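Mosquitocidal toxin (Bacillus sphaericus, PDB 2CB4) acts as a mosquito-killing ADP-ribosyltransferase toxin, this piece of the longer protein being its catalytic domain. Local coordinates at the interface of chains A and B. Residues are numbered along the deposited sequence; one frame, centred on the assembly and turned at random. Chains: chain A/B, Mosquitocidal toxin.

Contact 1: the interface of chains A and B. Residues chain A 46, 110, 113; chain B 30, 33-34.
B:Asp34 and A:His110 reach for each other tip to tip across the boundary between two copies of the catalytic domain. The imidazole comes in edge-on at its CE1 corner, with the carboxylate carbon CG of B:Asp34 in the plane of the ring, 3.4 Å from CE1. The two flat groups are not coplanar, their planes standing 49° apart. On A:His110, CG lies anti to the backbone N (chi1 -162°), which swings the ring out towards chain B. The carboxylate oxygen OD2 is modelled too near CE1 to be taken literally, so the exact setting of this pair is doubtful and is better read as polar packing than as a bond.

Within chain A, ND2 of A:Asn113 sits over one face of that imidazole, 3.2 Å above the ring plane and displaced towards the rim. A:Asn113 may help to position the ring and also meets chain B. It runs antiparallel past the selenomethionine B:Met33, whose chain is extended at chi2 and then bent at chi3 (-57°), turning the terminal methyl CE back towards the amide, 3.6 Å from its CG. B:Met33 and B:Asp34 close the 3-10 helix 30-34, while B:Thr30, at its start, is barely involved.

On the other flank A:Arg46 is poorly ordered. Its guanidinium lies near the B:Asp34 carboxylate, where the opposite charges may attract without pairing. The whole patch hides a modest 152 Å². At its amide end, the oxygen OD1 of A:Asn113 lies 3.3 Å from the methyl CE of B:Met33.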
# COMPACT_ATOMS: atom_id res chain seq x y z
N ARG A 46 20.89 31.29 14.22
CA ARG A 46 21.24 31.26 12.80
C ARG A 46 21.27 32.70 12.29
O ARG A 46 21.22 32.95 11.07
CB ARG A 46 20.27 30.38 11.99
CG ARG A 46 20.36 28.88 12.25
CD ARG A 46 21.67 28.29 11.73
NE ARG A 46 21.94 26.96 12.27
CZ ARG A 46 23.05 26.25 12.03
NH1 ARG A 46 24.00 26.77 11.24
NH2 ARG A 46 23.20 25.04 12.56
N HIS A 110 14.66 28.85 9.85
CA HIS A 110 15.64 29.76 9.30
C HIS A 110 15.03 31.04 8.76
O HIS A 110 14.73 31.18 7.57
CB HIS A 110 16.53 29.06 8.27
CG HIS A 110 17.80 29.80 7.99
ND1 HIS A 110 18.99 29.17 7.69
CD2 HIS A 110 18.07 31.14 7.99
CE1 HIS A 110 19.93 30.08 7.49
NE2 HIS A 110 19.40 31.28 7.68
N ASN A 113 16.69 33.03 5.66
CA ASN A 113 16.53 32.34 4.42
C ASN A 113 15.10 32.45 3.95
O ASN A 113 14.82 32.60 2.74
CB ASN A 113 16.91 30.88 4.54
CG ASN A 113 18.37 30.65 4.34
OD1 ASN A 113 19.18 31.59 4.10
ND2 ASN A 113 18.76 29.41 4.43
N THR B 30 17.66 25.53 -0.91
CA THR B 30 18.14 26.51 0.07
C THR B 30 18.93 25.97 1.26
O THR B 30 19.76 26.67 1.83
CB THR B 30 17.00 27.42 0.56
OG1 THR B 30 15.98 26.59 1.13
CG2 THR B 30 16.42 28.23 -0.61
N MSE B 33 22.78 26.31 1.12
CA MSE B 33 23.42 27.60 1.38
C MSE B 33 24.16 27.77 2.71
O MSE B 33 25.10 28.57 2.83
CB MSE B 33 22.52 28.80 1.07
CG MSE B 33 21.76 28.78 -0.25
SE MSE B 33 20.90 30.46 -0.52
CE MSE B 33 19.88 30.55 1.04
N ASP B 34 23.74 27.02 3.73
CA ASP B 34 24.38 27.11 5.04
C ASP B 34 25.44 26.02 5.24
O ASP B 34 26.04 25.91 6.32
CB ASP B 34 23.33 26.98 6.14
CG ASP B 34 22.74 28.33 6.54
OD1 ASP B 34 22.91 29.33 5.79
OD2 ASP B 34 22.13 28.39 7.63

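Contact 2: the interface of chains A and B. Residues chain A 257-258; chain B 90-91, 211, 232, 234.
A methyl of B:Leu91 sits on the phenyl ring of A:Phe257: CD1 lies over one face, 3.8 Å from the ring centroid, in a CH-pi contact shifted towards the CD1-CE1 side of the phenyl. A:Phe257 is the centre of this patch, hiding 87 Å² of its own surface. Its CG is anti to the backbone N (chi1 -165°), which carries the ring away from the 3-10 helix 257-259 and against B:Leu91, B:Trp232 and B:Asn211.

At the far end of the ring, CZ meets the indole carbon CZ3 of B:Trp232 at 4.0 Å. That indole is itself held between neighbours of its own chain, with CB of B:Phe90 over the centre of one face and the backbone N of B:Glu234 near the rim of the other. B:Phe90 and B:Leu91 come from the last turn of helix 86-92; O of B:Phe90 faces the phenyl tip at CZ, while O of B:Leu91 stands 3.7 Å from CE1.

Polar side chains begin beyond this. B:Asn211 lies on the other side of the phenyl plane from B:Leu91, its amide turned 73° to the ring. ND2 of B:Asn211 is 3.8 Å from CE2 of A:Phe257, near the rim rather than over the centre. B:Glu234, poorly ordered, passes A:Phe257 in the opposite direction, its extended chain lying along the CD2 side.

The outermost link is a water between two carboxylates. A:Asp258 and B:Glu234 would repel if both are charged, and the water could ease that by donating a hydrogen to each. Water 1 stands 2.5 Å from OE1 of B:Glu234, the less certain end given that side chain's disorder, and 3.1 Å from OD2 of A:Asp258.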
# COMPACT_ATOMS: atom_id res chain seq x y z
N PHE A 257 3.49 32.83 -2.49
CA PHE A 257 4.12 33.43 -3.66
C PHE A 257 3.89 34.93 -3.73
O PHE A 257 4.80 35.70 -4.03
CB PHE A 257 3.65 32.72 -4.95
CG PHE A 257 4.51 33.03 -6.16
CD1 PHE A 257 5.77 32.43 -6.31
CD2 PHE A 257 4.08 33.97 -7.11
CE1 PHE A 257 6.58 32.73 -7.40
CE2 PHE A 257 4.88 34.26 -8.23
CZ PHE A 257 6.13 33.64 -8.38
N ASP A 258 2.66 35.35 -3.45
CA ASP A 258 2.30 36.75 -3.50
C ASP A 258 2.65 37.60 -2.28
O ASP A 258 2.23 38.73 -2.18
CB ASP A 258 0.81 36.88 -3.84
CG ASP A 258 0.54 36.57 -5.31
OD1 ASP A 258 1.31 37.06 -6.18
OD2 ASP A 258 -0.37 35.74 -5.56
N PHE B 90 9.12 30.30 -14.16
CA PHE B 90 9.02 31.60 -13.48
C PHE B 90 8.37 31.43 -12.10
O PHE B 90 8.40 32.34 -11.28
CB PHE B 90 8.22 32.63 -14.28
CG PHE B 90 8.96 33.21 -15.46
CD1 PHE B 90 10.27 32.90 -15.70
CD2 PHE B 90 8.31 34.06 -16.35
CE1 PHE B 90 10.94 33.42 -16.80
CE2 PHE B 90 8.99 34.58 -17.46
CZ PHE B 90 10.30 34.26 -17.67
N LEU B 91 7.77 30.27 -11.87
CA LEU B 91 7.14 30.02 -10.58
C LEU B 91 8.10 29.27 -9.64
O LEU B 91 8.21 29.60 -8.48
CB LEU B 91 5.88 29.18 -10.78
CG LEU B 91 5.18 28.74 -9.48
CD1 LEU B 91 4.60 29.92 -8.70
CD2 LEU B 91 4.09 27.69 -9.72
N ASN B 211 8.92 39.72 -11.50
CA ASN B 211 9.51 39.48 -10.19
C ASN B 211 11.02 39.32 -10.22
O ASN B 211 11.62 38.92 -9.24
CB ASN B 211 8.88 38.23 -9.55
CG ASN B 211 7.37 38.25 -9.61
OD1 ASN B 211 6.74 39.26 -9.36
ND2 ASN B 211 6.78 37.12 -9.94
N TRP B 232 4.67 38.05 -17.45
CA TRP B 232 4.15 36.87 -16.85
C TRP B 232 3.48 37.04 -15.50
O TRP B 232 3.82 37.94 -14.73
CB TRP B 232 5.32 35.89 -16.71
CG TRP B 232 4.95 34.56 -16.10
CD1 TRP B 232 4.43 33.46 -16.76
CD2 TRP B 232 5.05 34.18 -14.70
NE1 TRP B 232 4.21 32.44 -15.86
CE2 TRP B 232 4.57 32.86 -14.60
CE3 TRP B 232 5.45 34.85 -13.54
CZ2 TRP B 232 4.53 32.17 -13.38
CZ3 TRP B 232 5.38 34.18 -12.32
CH2 TRP B 232 4.93 32.84 -12.26
N GLU B 234 1.46 34.01 -12.51
CA GLU B 234 1.14 32.58 -12.29
C GLU B 234 -0.03 32.17 -13.17
O GLU B 234 -1.01 32.91 -13.31
CB GLU B 234 0.65 32.37 -10.86
CG GLU B 234 1.65 31.96 -9.82
CD GLU B 234 0.98 31.38 -8.56
OE1 GLU B 234 0.61 32.16 -7.63
OE2 GLU B 234 0.79 30.14 -8.53
O HOH W 1 0.50 34.61 -8.28

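The C-alpha centres of contact 1 and contact 2 lie about 22 Å apart, two separate touching points along one boundary. They have no residue or secondary-structure element in common: contact 1 sets the region around helix 111-117 of chain A against the 3-10 helix 30-34 of chain B, contact 2 puts 257-259 of chain A against the end of helix 86-92 and nearby loops. Each copy offers different residues, in keeping with the absence of an exact two-fold. Both patches are small, and with seven copies deposited, the structure alone does not show whether this pairing exists outside the crystal.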